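Local coordinates for glycosylation Associate Protein 3 (Streptococcus agalactiae serotype V, PDB 6OYC), which probably acts in the Gap123 complex in the glycosylation and accessory Sec-dependent secretion of surface proteins, perhaps by binding sugars, at residues P266-T269 with A270-I274. Numbering follows the deposited sequence.
Sequences PHLT and AKQQI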
loop_
_atom_site.group_PDB
_atom_site.type_symbol
_atom_site.label_atom_id
_atom_site.label_comp_id
_atom_site.label_asym_id
_atom_site.label_seq_id
_atom_site.Cartn_x
_atom_site.Cartn_y
_atom_site.Cartn_z
ATOM N N PRO C 266 7.089 9.375 -3.817
ATOM C CA PRO C 266 6.686 10.797 -3.891
ATOM C C PRO C 266 7.826 11.786 -4.132
ATOM O O PRO C 266 7.578 12.876 -4.663
ATOM C CB PRO C 266 6.015 11.045 -2.530
ATOM C CG PRO C 266 6.560 9.986 -1.628
ATOM C CD PRO C 266 6.805 8.784 -2.497
ATOM N N HIS C 267 9.062 11.464 -3.750
ATOM C CA HIS C 267 10.156 12.420 -3.849
ATOM C C HIS C 267 10.829 12.385 -5.207
ATOM O O HIS C 267 11.964 12.855 -5.349
ATOM C CB HIS C 267 11.172 12.169 -2.733
ATOM C CG HIS C 267 10.701 12.619 -1.384
ATOM N ND1 HIS C 267 9.535 12.157 -0.813
ATOM C CD2 HIS C 267 11.228 13.501 -0.504
ATOM C CE1 HIS C 267 9.365 12.732 0.364
ATOM N NE2 HIS C 267 10.378 13.552 0.576
ATOM N N LEU C 268 10.150 11.831 -6.201
ATOM C CA LEU C 268 10.738 11.646 -7.510
ATOM C C LEU C 268 10.883 12.982 -8.195
ATOM O O LEU C 268 9.989 13.833 -8.132
ATOM C CB LEU C 268 9.872 10.733 -8.367
ATOM C CG LEU C 268 10.647 9.871 -9.349
ATOM C CD1 LEU C 268 11.218 8.668 -8.630
ATOM C CD2 LEU C 268 9.761 9.435 -10.481
ATOM N N THR C 269 12.024 13.167 -8.843
ATOM C CA THR C 269 12.169 14.308 -9.713
ATOM C C THR C 269 11.292 14.150 -10.946
ATOM O O THR C 269 10.727 13.082 -11.234
ATOM C CB THR C 269 13.605 14.487 -10.192
ATOM O OG1 THR C 269 13.614 15.417 -11.280
ATOM C CG2 THR C 269 14.071 13.262 -10.759
ATOM N N ALA C 270 11.261 15.228 -11.729
ATOM C CA ALA C 270 10.665 15.142 -13.054
ATOM C C ALA C 270 11.522 14.306 -14.011
ATOM O O ALA C 270 10.982 13.594 -14.858
ATOM C CB ALA C 270 10.431 16.539 -13.631
ATOM N N LYS C 271 12.848 14.375 -13.907
ATOM C CA LYS C 271 13.683 13.620 -14.826
ATOM C C LYS C 271 13.474 12.115 -14.628
ATOM O O LYS C 271 13.146 11.377 -15.572
ATOM C CB LYS C 271 15.148 14.057 -14.662
ATOM C CG LYS C 271 15.813 14.086 -13.303
ATOM C CD LYS C 271 16.820 15.209 -13.033
ATOM C CE LYS C 271 16.165 16.423 -12.333
ATOM N NZ LYS C 271 17.017 17.523 -11.798
ATOM N N GLN C 272 13.565 11.656 -13.377
ATOM C CA GLN C 272 13.213 10.268 -13.076
ATOM C C GLN C 272 11.830 9.922 -13.618
ATOM O O GLN C 272 11.634 8.819 -14.140
ATOM C CB GLN C 272 13.237 9.995 -11.570
ATOM C CG GLN C 272 14.596 9.760 -10.871
ATOM C CD GLN C 272 14.592 10.192 -9.415
ATOM O OE1 GLN C 272 13.695 10.914 -8.976
ATOM N NE2 GLN C 272 15.558 9.697 -8.641
ATOM N N GLN C 273 10.867 10.862 -13.540
ATOM C CA GLN C 273 9.485 10.563 -13.915
ATOM C C GLN C 273 9.374 10.229 -15.394
ATOM O O GLN C 273 8.619 9.328 -15.777
ATOM C CB GLN C 273 8.565 11.738 -13.576
ATOM C CG GLN C 273 7.890 11.662 -12.189
ATOM C CD GLN C 273 6.896 12.788 -11.930
ATOM O OE1 GLN C 273 6.768 13.712 -12.733
ATOM N NE2 GLN C 273 6.178 12.708 -10.808
ATOM N N ILE C 274 10.113 10.942 -16.243
ATOM C CA ILE C 274 10.064 10.620 -17.665
ATOM C C ILE C 274 10.758 9.289 -17.925
ATOM O O ILE C 274 10.404 8.568 -18.866
ATOM C CB ILE C 274 10.667 11.768 -18.502
ATOM C CG1 ILE C 274 9.906 13.080 -18.243
ATOM C CG2 ILE C 274 10.621 11.438 -19.991
ATOM C CD1 ILE C 274 10.734 14.207 -17.708
#
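T269 and Q272 form a capping box at the start of helix 270-281, and two hydrogen bonds are the evidence. In one, the T269 hydroxyl, at the N-cap, takes the amide of K271 rather than that of Q272: K271 N donates to T269 OG1 over 2.9 Å at an N-H...O angle of 152°. This hydroxyl lies anti to the backbone N of T269 (chi1 166°), which turns it to the first turn of the helix. In the other, the Q272 side chain accepts from the cap residue, T269 N donating to Q272 OE1 at 2.8 Å and 156°, slightly tilted from the amide's carbonyl plane. Two N-H groups at the helix start and just ahead of it thus find acceptors in side chains. The main chain adds a longer bond, Q273 N to T269 O (3.2 Å), with the donor well above the carbonyl plane.

Packing is tight around the Q272 amide. T269 CG2 is 3.0 Å from Q272 OE1, and the two side chains cross at about a right angle. L268 closes in with its branched end: CG approaches Q272 OE1 (3.2 Å), while CD2 meets Q273 CG at 3.4 Å, so the leucine straddles two successive glutamines. A glycerol, probably from crystallisation, lies about 4 Å from the L268 side chain.

The solvent side is looser. K271 bends at chi2 and chi3 to lay its aliphatic part against T269, but NZ stays 4.0 Å from T269 OG1; exposed A270 and H267 hardly touch.

The cap sits at the surface, where the loop following helix 258-262 turns into helix 270-281, which in turn precedes strand 289-291 at one edge of the parallel sheet.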